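Local atomic coordinates of cellulase CEL9M (Clostridium cellulolyticum, PDB entry 1IA7), a protein that probably acts as an endoglucanase of glycosyl hydrolase family 9, cutting internal beta-1,4-glucosidic bonds in cellulose and related beta-glucans. Residues S302-L307 / Q405-E410; W358-H363 / A378-H383; G58-F63 / N123-Y128. One frame throughout, in Å; residues are numbered along the deposited sequence.

Overall arrangement
From the N terminus, the first contact met is interaction 3: segment 123-128 returns to segment 58-63, closing a largely helical excursion. Interaction 1 opens much later, at 302-307, where helix 306-321 begins, and closes at 405-410 on the short helix 406-409. Interaction 2, between 358-363 and 378-383, lies wholly within that span, a short loop held inside a long one, while interaction 3 precedes both in series. Glu-410 OE2 hydrogen-bonds Gly-58 N, and Thr-409 bonds His-363 through the backbone and packs on His-361, so interaction 1 touches the other two. All three meet the same glucose, chain B, tying loops and helix ends of the family 9 alpha/alpha barrel around the substrate cleft.

Interaction 1 of 3, residues S302-L307 / Q405-E410; sequences SNWGVL and QYQYTE. With BGC (beta-D-glucopyranose), chain B; BGC (beta-D-glucopyranose), chain C.
Gln-407 packs against one face of the Trp-304 indole and runs beside the Asn-303 backbone. CB sits over the face of the indole, 4.1 Å from the centroid of the Trp-304 six-membered ring and 20° off its normal, a CH-pi contact. CG, anti to the backbone N (chi1 179°), leads the extended chain past the Asn-303 carbonyl, with Gln-407 CG only 3.0 Å from Asn-303 O. At the tip, Gln-407 OE1 accepts a hydrogen bond from Asn-303 ND2 at 3.2 Å. The N-H points almost straight at the oxygen (176°) and the bond lies in the Asn-303 amide plane, yet the donor stands well above the Gln-407 carbonyl plane, with the two amide planes nearly perpendicular. A water accepts from Val-306 N and sits close to the carbonyls of Asn-303 and Gln-407, filling in between the backbones.

One residue earlier, at the start of the helix, Tyr-406 CB packs 3.4 Å from Trp-304 CZ2, while the phenol ring runs on into the cleft. Glucose B lays its C5 3.7 Å above the Tyr-406 plane, offset toward the rim, and Tyr-406 OH hydrogen-bonds O6 of glucose C.

Glu-410, predicted to be an active-site residue, receives glucose B through two bonds: O4 to Glu-410 OE1 at 2.6 Å and O3 to Glu-410 OE2 at 2.8 Å. Since a cellulose chain would continue through O4, this pairing is consistent with a sugar just past the scissile bond and with Glu-410 as the general acid of family 9.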
loop_
_atom_site.group_PDB
_atom_site.type_symbol
_atom_site.label_atom_id
_atom_site.label_comp_id
_atom_site.label_asym_id
_atom_site.label_seq_id
_atom_site.Cartn_x
_atom_site.Cartn_y
_atom_site.Cartn_z
ATOM N N SER A 302 -15.593 4.493 -5.690
ATOM C CA SER A 302 -15.738 3.780 -6.954
ATOM C C SER A 302 -16.102 2.322 -6.678
ATOM O O SER A 302 -16.163 1.910 -5.515
ATOM C CB SER A 302 -14.443 3.862 -7.765
ATOM O OG SER A 302 -14.677 3.484 -9.111
ATOM N N ASN A 303 -16.327 1.541 -7.734
ATOM C CA ASN A 303 -16.741 0.145 -7.573
ATOM C C ASN A 303 -15.681 -0.895 -7.222
ATOM O O ASN A 303 -16.000 -1.899 -6.587
ATOM C CB ASN A 303 -17.514 -0.333 -8.817
ATOM C CG ASN A 303 -16.682 -0.286 -10.084
ATOM O OD1 ASN A 303 -16.257 0.784 -10.522
ATOM N ND2 ASN A 303 -16.446 -1.451 -10.682
ATOM N N TRP A 304 -14.433 -0.670 -7.614
ATOM C CA TRP A 304 -13.379 -1.637 -7.326
ATOM C C TRP A 304 -12.546 -1.256 -6.104
ATOM O O TRP A 304 -12.011 -0.152 -6.030
ATOM C CB TRP A 304 -12.472 -1.783 -8.547
ATOM C CG TRP A 304 -11.824 -3.115 -8.632
ATOM C CD1 TRP A 304 -10.778 -3.570 -7.885
ATOM C CD2 TRP A 304 -12.212 -4.194 -9.485
ATOM N NE1 TRP A 304 -10.489 -4.873 -8.219
ATOM C CE2 TRP A 304 -11.356 -5.280 -9.200
ATOM C CE3 TRP A 304 -13.204 -4.352 -10.463
ATOM C CZ2 TRP A 304 -11.460 -6.510 -9.858
ATOM C CZ3 TRP A 304 -13.309 -5.576 -11.118
ATOM C CH2 TRP A 304 -12.440 -6.638 -10.812
ATOM N N GLY A 305 -12.442 -2.176 -5.146
ATOM C CA GLY A 305 -11.674 -1.909 -3.940
ATOM C C GLY A 305 -12.171 -0.665 -3.233
ATOM O O GLY A 305 -11.387 0.211 -2.855
ATOM N N VAL A 306 -13.485 -0.587 -3.046
ATOM C CA VAL A 306 -14.096 0.567 -2.406
ATOM C C VAL A 306 -13.639 0.806 -0.960
ATOM O O VAL A 306 -13.482 1.949 -0.544
ATOM C CB VAL A 306 -15.648 0.461 -2.458
ATOM C CG1 VAL A 306 -16.121 -0.734 -1.648
ATOM C CG2 VAL A 306 -16.277 1.746 -1.953
ATOM N N LEU A 307 -13.413 -0.260 -0.198
ATOM C CA LEU A 307 -12.979 -0.111 1.194
ATOM C C LEU A 307 -11.530 0.367 1.279
ATOM O O LEU A 307 -11.155 1.095 2.202
ATOM C CB LEU A 307 -13.147 -1.439 1.944
ATOM C CG LEU A 307 -14.584 -1.982 1.945
ATOM C CD1 LEU A 307 -14.630 -3.323 2.653
ATOM C CD2 LEU A 307 -15.513 -0.991 2.625
ATOM N N GLN A 405 -16.248 -12.962 -8.403
ATOM C CA GLN A 405 -16.533 -11.533 -8.326
ATOM C C GLN A 405 -15.313 -10.853 -7.708
ATOM O O GLN A 405 -15.325 -10.516 -6.522
ATOM C CB GLN A 405 -17.757 -11.281 -7.438
ATOM C CG GLN A 405 -18.975 -12.143 -7.758
ATOM C CD GLN A 405 -19.849 -11.564 -8.858
ATOM O OE1 GLN A 405 -19.368 -11.222 -9.939
ATOM N NE2 GLN A 405 -21.146 -11.464 -8.589
ATOM N N TYR A 406 -14.267 -10.652 -8.509
ATOM C CA TYR A 406 -13.038 -10.030 -8.023
ATOM C C TYR A 406 -13.311 -8.692 -7.346
ATOM O O TYR A 406 -12.677 -8.353 -6.346
ATOM C CB TYR A 406 -12.043 -9.790 -9.169
ATOM C CG TYR A 406 -12.066 -10.804 -10.289
ATOM C CD1 TYR A 406 -12.043 -12.172 -10.025
ATOM C CD2 TYR A 406 -12.093 -10.389 -11.621
ATOM C CE1 TYR A 406 -12.047 -13.106 -11.062
ATOM C CE2 TYR A 406 -12.097 -11.312 -12.667
ATOM C CZ TYR A 406 -12.073 -12.669 -12.380
ATOM O OH TYR A 406 -12.080 -13.590 -13.406
ATOM N N GLN A 407 -14.246 -7.931 -7.908
ATOM C CA GLN A 407 -14.602 -6.616 -7.383
ATOM C C GLN A 407 -14.925 -6.647 -5.898
ATOM O O GLN A 407 -14.606 -5.708 -5.167
ATOM C CB GLN A 407 -15.807 -6.048 -8.144
ATOM C CG GLN A 407 -16.263 -4.684 -7.647
ATOM C CD GLN A 407 -17.602 -4.254 -8.230
ATOM O OE1 GLN A 407 -17.755 -4.125 -9.447
ATOM N NE2 GLN A 407 -18.580 -4.027 -7.357
ATOM N N TYR A 408 -15.567 -7.723 -5.459
ATOM C CA TYR A 408 -15.958 -7.872 -4.064
ATOM C C TYR A 408 -14.958 -8.641 -3.198
ATOM O O TYR A 408 -14.684 -8.262 -2.059
ATOM C CB TYR A 408 -17.298 -8.610 -3.953
ATOM C CG TYR A 408 -18.488 -7.953 -4.613
ATOM C CD1 TYR A 408 -18.638 -7.953 -6.001
ATOM C CD2 TYR A 408 -19.490 -7.366 -3.841
ATOM C CE1 TYR A 408 -19.763 -7.386 -6.603
ATOM C CE2 TYR A 408 -20.614 -6.797 -4.427
ATOM C CZ TYR A 408 -20.749 -6.811 -5.805
ATOM O OH TYR A 408 -21.873 -6.254 -6.380
ATOM N N THR A 409 -14.414 -9.720 -3.748
ATOM C CA THR A 409 -13.529 -10.598 -2.991
ATOM C C THR A 409 -12.013 -10.560 -3.126
ATOM O O THR A 409 -11.328 -11.306 -2.430
ATOM C CB THR A 409 -13.931 -12.050 -3.224
ATOM O OG1 THR A 409 -13.789 -12.353 -4.616
ATOM C CG2 THR A 409 -15.380 -12.276 -2.800
ATOM N N GLU A 410 -11.445 -9.743 -3.998
ATOM C CA GLU A 410 -9.994 -9.802 -4.048
ATOM C C GLU A 410 -9.365 -8.975 -2.932
ATOM O O GLU A 410 -10.012 -8.106 -2.346
ATOM C CB GLU A 410 -9.454 -9.381 -5.418
ATOM C CG GLU A 410 -7.945 -9.645 -5.550
ATOM C CD GLU A 410 -7.473 -9.773 -6.992
ATOM O OE1 GLU A 410 -8.030 -9.072 -7.861
ATOM O OE2 GLU A 410 -6.535 -10.566 -7.251
HETATM C C2 BGC B . -6.738 -12.742 -11.417
HETATM C C3 BGC B . -6.836 -11.527 -10.490
HETATM C C4 BGC B . -7.156 -10.260 -11.291
HETATM C C5 BGC B . -8.388 -10.492 -12.172
HETATM C C6 BGC B . -8.698 -9.299 -13.062
HETATM C C1 BGC B . -7.986 -12.848 -12.300
HETATM O O2 BGC B . -6.609 -13.918 -10.635
HETATM O O3 BGC B . -5.611 -11.360 -9.790
HETATM O O4 BGC B . -7.408 -9.182 -10.401
HETATM O O5 BGC B . -8.177 -11.631 -13.035
HETATM O O6 BGC B . -7.622 -9.022 -13.947
HETATM C C2 BGC C . -10.091 -14.661 -16.135
HETATM C C3 BGC C . -8.922 -14.026 -15.377
HETATM C C4 BGC C . -9.011 -14.358 -13.881
HETATM C C5 BGC C . -9.138 -15.880 -13.689
HETATM C C6 BGC C . -9.356 -16.277 -12.239
HETATM C C1 BGC C . -10.134 -16.164 -15.852
HETATM O O1 BGC C . -11.233 -16.727 -16.484
HETATM O O2 BGC C . -9.937 -14.442 -17.530
HETATM O O3 BGC C . -8.943 -12.619 -15.561
HETATM O O4 BGC C . -7.823 -13.885 -13.210
HETATM O O5 BGC C . -10.265 -16.390 -14.440
HETATM O O6 BGC C . -10.550 -15.707 -11.724
HETATM O O HOH W 1 -15.059 -3.014 -3.971
#

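Interaction 2 of 3, residues W358-H363 / A378-H383; sequences WCIHPH and AKPAKH. With BGC (beta-D-glucopyranose), chain B.
Ile-360 and Ala-381 join two irregular loop segments that come nearest at His-361 and Pro-380, their CA atoms 5.2 Å apart. Ala-381 N donates to Ile-360 O at 3.0 Å, with the nitrogen nearly in line with the C=O bond (172°). The same carbonyl also receives a CA-H...O contact from Pro-380 CA at 3.6 Å, so the oxygen faces Pro-380 CA, more loosely, as well as the Ala-381 N-H.

His-361 makes the largest single contribution. With CG anti to the carbonyl carbon (chi1 -67°), its ring lies alongside Pro-380, pointing the same way, and His-361 CE1 comes within 3.8 Å of Pro-380 CG. Ala-378 O approaches the ring obliquely, 3.1 Å from His-361 CE1. A water in the plane of the imidazole hydrogen-bonds His-361 ND1 at 2.8 Å and lies within hydrogen-bonding distance of Lys-379 O, a likely water bridge from the ring to the opposing backbone. Next in the chain, Pro-362 CD rests 3.6 Å from Ala-381 CB.

The segment 358-363 then delivers His-363 into the cleft, where NE2 and O2 of glucose B share a hydrogen bond of 2.8 Å at the edge of the ring. The backbone N atoms of Ile-360 and His-361 both bind the carboxylate of Asp-401, a predicted active-site residue.

Helix 365-368 separates the two segments in sequence. Lys-382 and His-383 form backbone hydrogen bonds with Asn-368 and Ala-367, while Cys-359 and His-363 pack on Thr-409 of helix 406-409.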
loop_
_atom_site.group_PDB
_atom_site.type_symbol
_atom_site.label_atom_id
_atom_site.label_comp_id
_atom_site.label_asym_id
_atom_site.label_seq_id
_atom_site.Cartn_x
_atom_site.Cartn_y
_atom_site.Cartn_z
ATOM N N TRP A 358 -17.104 -13.128 8.243
ATOM C CA TRP A 358 -16.236 -12.592 7.196
ATOM C C TRP A 358 -16.286 -13.337 5.859
ATOM O O TRP A 358 -16.919 -14.384 5.732
ATOM C CB TRP A 358 -14.790 -12.527 7.706
ATOM C CG TRP A 358 -14.250 -13.836 8.210
ATOM C CD1 TRP A 358 -13.886 -14.918 7.459
ATOM C CD2 TRP A 358 -14.006 -14.198 9.575
ATOM N NE1 TRP A 358 -13.431 -15.925 8.270
ATOM C CE2 TRP A 358 -13.493 -15.511 9.574
ATOM C CE3 TRP A 358 -14.170 -13.537 10.800
ATOM C CZ2 TRP A 358 -13.140 -16.181 10.753
ATOM C CZ3 TRP A 358 -13.821 -14.201 11.972
ATOM C CH2 TRP A 358 -13.311 -15.510 11.937
ATOM N N CYS A 359 -15.624 -12.770 4.856
ATOM C CA CYS A 359 -15.582 -13.355 3.519
ATOM C C CYS A 359 -14.992 -14.761 3.558
ATOM O O CYS A 359 -13.917 -14.965 4.108
ATOM C CB CYS A 359 -14.745 -12.465 2.594
ATOM S SG CYS A 359 -14.477 -13.129 0.931
ATOM N N ILE A 360 -15.694 -15.730 2.976
ATOM C CA ILE A 360 -15.202 -17.106 2.963
ATOM C C ILE A 360 -14.675 -17.525 1.595
ATOM O O ILE A 360 -14.067 -18.590 1.459
ATOM C CB ILE A 360 -16.295 -18.116 3.394
ATOM C CG1 ILE A 360 -17.464 -18.077 2.413
ATOM C CG2 ILE A 360 -16.774 -17.800 4.804
ATOM C CD1 ILE A 360 -18.527 -19.120 2.703
ATOM N N HIS A 361 -14.900 -16.681 0.591
ATOM C CA HIS A 361 -14.448 -16.949 -0.777
ATOM C C HIS A 361 -13.474 -15.872 -1.263
ATOM O O HIS A 361 -13.716 -15.215 -2.276
ATOM C CB HIS A 361 -15.647 -16.993 -1.736
ATOM C CG HIS A 361 -16.570 -18.149 -1.508
ATOM N ND1 HIS A 361 -16.274 -19.431 -1.920
ATOM C CD2 HIS A 361 -17.780 -18.218 -0.907
ATOM C CE1 HIS A 361 -17.264 -20.239 -1.583
ATOM N NE2 HIS A 361 -18.191 -19.528 -0.967
ATOM N N PRO A 362 -12.356 -15.674 -0.549
ATOM C CA PRO A 362 -11.409 -14.646 -0.993
ATOM C C PRO A 362 -10.740 -15.002 -2.322
ATOM O O PRO A 362 -10.450 -16.168 -2.587
ATOM C CB PRO A 362 -10.412 -14.580 0.160
ATOM C CG PRO A 362 -10.399 -16.001 0.666
ATOM C CD PRO A 362 -11.872 -16.350 0.670
ATOM N N HIS A 363 -10.521 -13.998 -3.167
ATOM C CA HIS A 363 -9.857 -14.238 -4.444
ATOM C C HIS A 363 -8.361 -14.205 -4.150
ATOM O O HIS A 363 -7.674 -13.229 -4.439
ATOM C CB HIS A 363 -10.220 -13.154 -5.464
ATOM C CG HIS A 363 -9.716 -13.438 -6.846
ATOM N ND1 HIS A 363 -10.272 -14.405 -7.656
ATOM C CD2 HIS A 363 -8.682 -12.914 -7.544
ATOM C CE1 HIS A 363 -9.600 -14.467 -8.792
ATOM N NE2 HIS A 363 -8.629 -13.572 -8.749
ATOM N N ALA A 378 -13.895 -22.759 -6.550
ATOM C CA ALA A 378 -15.140 -22.093 -6.186
ATOM C C ALA A 378 -15.548 -22.431 -4.756
ATOM O O ALA A 378 -16.395 -21.759 -4.166
ATOM C CB ALA A 378 -16.249 -22.495 -7.156
ATOM N N LYS A 379 -14.939 -23.474 -4.203
ATOM C CA LYS A 379 -15.234 -23.899 -2.839
ATOM C C LYS A 379 -14.678 -22.883 -1.845
ATOM O O LYS A 379 -13.811 -22.081 -2.187
ATOM C CB LYS A 379 -14.605 -25.270 -2.575
ATOM C CG LYS A 379 -15.101 -26.361 -3.504
ATOM C CD LYS A 379 -14.215 -27.598 -3.443
ATOM C CE LYS A 379 -14.165 -28.193 -2.048
ATOM N NZ LYS A 379 -13.404 -29.477 -2.037
ATOM N N PRO A 380 -15.177 -22.900 -0.599
ATOM C CA PRO A 380 -14.692 -21.961 0.417
ATOM C C PRO A 380 -13.186 -22.131 0.618
ATOM O O PRO A 380 -12.680 -23.256 0.646
ATOM C CB PRO A 380 -15.486 -22.359 1.659
ATOM C CG PRO A 380 -16.777 -22.853 1.085
ATOM C CD PRO A 380 -16.302 -23.698 -0.078
ATOM N N ALA A 381 -12.475 -21.015 0.748
ATOM C CA ALA A 381 -11.030 -21.044 0.943
ATOM C C ALA A 381 -10.644 -22.046 2.026
ATOM O O ALA A 381 -11.265 -22.105 3.087
ATOM C CB ALA A 381 -10.527 -19.656 1.310
ATOM N N LYS A 382 -9.607 -22.825 1.751
ATOM C CA LYS A 382 -9.132 -23.841 2.682
ATOM C C LYS A 382 -8.440 -23.250 3.912
ATOM O O LYS A 382 -8.486 -23.829 4.998
ATOM C CB LYS A 382 -8.174 -24.786 1.946
ATOM C CG LYS A 382 -7.793 -26.044 2.709
ATOM C CD LYS A 382 -6.913 -26.956 1.855
ATOM C CE LYS A 382 -7.637 -27.412 0.595
ATOM N NZ LYS A 382 -6.755 -28.203 -0.312
ATOM N N HIS A 383 -7.810 -22.092 3.742
ATOM C CA HIS A 383 -7.088 -21.449 4.837
ATOM C C HIS A 383 -7.638 -20.072 5.204
ATOM O O HIS A 383 -8.264 -19.401 4.384
ATOM C CB HIS A 383 -5.608 -21.331 4.467
ATOM C CG HIS A 383 -4.995 -22.620 4.018
ATOM N ND1 HIS A 383 -4.896 -23.724 4.838
ATOM C CD2 HIS A 383 -4.461 -22.989 2.828
ATOM C CE1 HIS A 383 -4.329 -24.715 4.174
ATOM N NE2 HIS A 383 -4.056 -24.296 2.952
HETATM C C2 BGC B . -6.738 -12.742 -11.417
HETATM C C3 BGC B . -6.836 -11.527 -10.490
HETATM C C4 BGC B . -7.156 -10.260 -11.291
HETATM C C5 BGC B . -8.388 -10.492 -12.172
HETATM C C6 BGC B . -8.698 -9.299 -13.062
HETATM C C1 BGC B . -7.986 -12.848 -12.300
HETATM O O2 BGC B . -6.609 -13.918 -10.635
HETATM O O3 BGC B . -5.611 -11.360 -9.790
HETATM O O4 BGC B . -7.408 -9.182 -10.401
HETATM O O5 BGC B . -8.177 -11.631 -13.035
HETATM O O6 BGC B . -7.622 -9.022 -13.947
HETATM O O HOH W 2 -13.883 -19.788 -3.352
#

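Interaction 3 of 3, residues G58-F63 / N123-Y128; sequences GDHVKF and NADHTY. With BGC (beta-D-glucopyranose), chain B.
The imidazole of His-126 is engaged on a face and at its edge: C2 of glucose B lies 3.7 Å above the plane, over the ring centre, and the Asp-59 carboxylate meets the edge. His-126 NE2 donates to Asp-59 OD2 at 2.7 Å, nearly straight (166°) and close to the ring plane, using the anti side of the oxygen. Asp-59 turns CG between its backbone N and carbonyl carbon (chi1 58°), which directs OD2 at the histidine. The His-60 and Tyr-128 rings approach edge to edge; their polar ends bond elsewhere, His-60 ND1 to Gln-135 OE1 and Tyr-128 OH to Ala-131 O.

Beside the Asp-59/His-126 pair, Asp-125 OD2 accepts the His-60 backbone N-H on its syn side at 3.0 Å, and Val-61 CG2 slides past Asp-125 CB at 3.6 Å.

Asp-125 OD1 takes a bond from Gln-135 NE2, so Gln-135 joins the carboxylate to the His-60 imidazole, next to the zinc ligands His-39 and His-55. Asp-59 OD2 and Asp-125 OD2 lie 4.2 Å apart, a proximity probably offset by the N-H donors of His-126 and His-60, one to each. The Asp-59 bond helps hold the His-126 ring with a face turned to the sugar.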
loop_
_atom_site.group_PDB
_atom_site.type_symbol
_atom_site.label_atom_id
_atom_site.label_comp_id
_atom_site.label_asym_id
_atom_site.label_seq_id
_atom_site.Cartn_x
_atom_site.Cartn_y
_atom_site.Cartn_z
ATOM N N GLY A 58 -4.162 -11.392 -5.300
ATOM C CA GLY A 58 -4.601 -12.773 -5.203
ATOM C C GLY A 58 -3.755 -13.577 -6.171
ATOM O O GLY A 58 -3.789 -14.808 -6.184
ATOM N N ASP A 59 -2.997 -12.853 -6.992
ATOM C CA ASP A 59 -2.104 -13.451 -7.976
ATOM C C ASP A 59 -0.681 -13.463 -7.422
ATOM O O ASP A 59 -0.456 -13.133 -6.253
ATOM C CB ASP A 59 -2.156 -12.670 -9.289
ATOM C CG ASP A 59 -1.796 -11.204 -9.114
ATOM O OD1 ASP A 59 -1.573 -10.780 -7.962
ATOM O OD2 ASP A 59 -1.741 -10.479 -10.130
ATOM N N HIS A 60 0.286 -13.819 -8.257
ATOM C CA HIS A 60 1.657 -13.911 -7.784
ATOM C C HIS A 60 2.694 -12.995 -8.418
ATOM O O HIS A 60 3.871 -13.066 -8.075
ATOM C CB HIS A 60 2.099 -15.368 -7.880
ATOM C CG HIS A 60 1.255 -16.294 -7.064
ATOM N ND1 HIS A 60 1.009 -17.600 -7.428
ATOM C CD2 HIS A 60 0.580 -16.092 -5.907
ATOM C CE1 HIS A 60 0.216 -18.161 -6.533
ATOM N NE2 HIS A 60 -0.059 -17.268 -5.600
ATOM N N VAL A 61 2.264 -12.128 -9.325
ATOM C CA VAL A 61 3.191 -11.200 -9.967
ATOM C C VAL A 61 3.609 -10.130 -8.965
ATOM O O VAL A 61 2.857 -9.799 -8.050
ATOM C CB VAL A 61 2.536 -10.493 -11.180
ATOM C CG1 VAL A 61 3.487 -9.441 -11.754
ATOM C CG2 VAL A 61 2.176 -11.524 -12.248
ATOM N N LYS A 62 4.817 -9.606 -9.126
ATOM C CA LYS A 62 5.295 -8.545 -8.253
ATOM C C LYS A 62 5.326 -7.276 -9.102
ATOM O O LYS A 62 6.252 -7.069 -9.885
ATOM C CB LYS A 62 6.684 -8.896 -7.699
ATOM C CG LYS A 62 6.652 -10.157 -6.832
ATOM C CD LYS A 62 7.971 -10.456 -6.132
ATOM C CE LYS A 62 9.044 -10.914 -7.106
ATOM N NZ LYS A 62 10.198 -11.528 -6.393
ATOM N N PHE A 63 4.279 -6.459 -8.966
ATOM C CA PHE A 63 4.132 -5.204 -9.713
ATOM C C PHE A 63 4.801 -4.053 -8.965
ATOM O O PHE A 63 4.434 -3.746 -7.835
ATOM C CB PHE A 63 2.646 -4.878 -9.920
ATOM C CG PHE A 63 1.941 -5.792 -10.899
ATOM C CD1 PHE A 63 2.152 -5.664 -12.271
ATOM C CD2 PHE A 63 1.055 -6.763 -10.449
ATOM C CE1 PHE A 63 1.488 -6.487 -13.183
ATOM C CE2 PHE A 63 0.385 -7.594 -11.353
ATOM C CZ PHE A 63 0.602 -7.454 -12.722
ATOM N N ASN A 123 -0.780 -11.608 -17.542
ATOM C CA ASN A 123 -1.698 -12.423 -18.326
ATOM C C ASN A 123 -1.471 -13.921 -18.140
ATOM O O ASN A 123 -2.410 -14.655 -17.837
ATOM C CB ASN A 123 -1.602 -12.038 -19.803
ATOM C CG ASN A 123 -2.097 -10.624 -20.063
ATOM O OD1 ASN A 123 -3.288 -10.332 -19.911
ATOM N ND2 ASN A 123 -1.184 -9.734 -20.446
ATOM N N ALA A 124 -0.233 -14.373 -18.309
ATOM C CA ALA A 124 0.080 -15.788 -18.134
ATOM C C ALA A 124 -0.085 -16.244 -16.677
ATOM O O ALA A 124 -0.589 -17.339 -16.417
ATOM C CB ALA A 124 1.498 -16.075 -18.609
ATOM N N ASP A 125 0.338 -15.407 -15.730
ATOM C CA ASP A 125 0.234 -15.741 -14.303
ATOM C C ASP A 125 -1.215 -16.009 -13.895
ATOM O O ASP A 125 -1.499 -16.900 -13.097
ATOM C CB ASP A 125 0.789 -14.594 -13.445
ATOM C CG ASP A 125 0.715 -14.886 -11.951
ATOM O OD1 ASP A 125 1.407 -15.817 -11.485
ATOM O OD2 ASP A 125 -0.036 -14.189 -11.239
ATOM N N HIS A 126 -2.128 -15.230 -14.455
ATOM C CA HIS A 126 -3.540 -15.364 -14.132
ATOM C C HIS A 126 -4.221 -16.602 -14.719
ATOM O O HIS A 126 -5.327 -16.954 -14.312
ATOM C CB HIS A 126 -4.277 -14.088 -14.548
ATOM C CG HIS A 126 -3.845 -12.877 -13.780
ATOM N ND1 HIS A 126 -4.323 -11.612 -14.047
ATOM C CD2 HIS A 126 -2.985 -12.742 -12.743
ATOM C CE1 HIS A 126 -3.776 -10.751 -13.207
ATOM N NE2 HIS A 126 -2.961 -11.410 -12.405
ATOM N N THR A 127 -3.563 -17.265 -15.666
ATOM C CA THR A 127 -4.130 -18.471 -16.258
ATOM C C THR A 127 -3.815 -19.651 -15.339
ATOM O O THR A 127 -4.251 -20.774 -15.583
ATOM C CB THR A 127 -3.526 -18.774 -17.642
ATOM O OG1 THR A 127 -2.140 -19.105 -17.496
ATOM C CG2 THR A 127 -3.673 -17.573 -18.562
ATOM N N TYR A 128 -3.047 -19.379 -14.286
ATOM C CA TYR A 128 -2.656 -20.397 -13.314
ATOM C C TYR A 128 -3.423 -20.247 -12.004
ATOM O O TYR A 128 -3.652 -19.134 -11.537
ATOM C CB TYR A 128 -1.157 -20.286 -13.016
ATOM C CG TYR A 128 -0.677 -21.145 -11.860
ATOM C CD1 TYR A 128 -0.440 -22.508 -12.028
ATOM C CD2 TYR A 128 -0.451 -20.589 -10.597
ATOM C CE1 TYR A 128 0.014 -23.302 -10.968
ATOM C CE2 TYR A 128 0.002 -21.374 -9.529
ATOM C CZ TYR A 128 0.232 -22.731 -9.726
ATOM O OH TYR A 128 0.682 -23.516 -8.686
HETATM C C2 BGC B . -6.738 -12.742 -11.417
HETATM C C3 BGC B . -6.836 -11.527 -10.490
HETATM C C4 BGC B . -7.156 -10.260 -11.291
HETATM C C5 BGC B . -8.388 -10.492 -12.172
HETATM C C6 BGC B . -8.698 -9.299 -13.062
HETATM C C1 BGC B . -7.986 -12.848 -12.300
HETATM O O2 BGC B . -6.609 -13.918 -10.635
HETATM O O3 BGC B . -5.611 -11.360 -9.790
HETATM O O4 BGC B . -7.408 -9.182 -10.401
HETATM O O5 BGC B . -8.177 -11.631 -13.035
HETATM O O6 BGC B . -7.622 -9.022 -13.947
#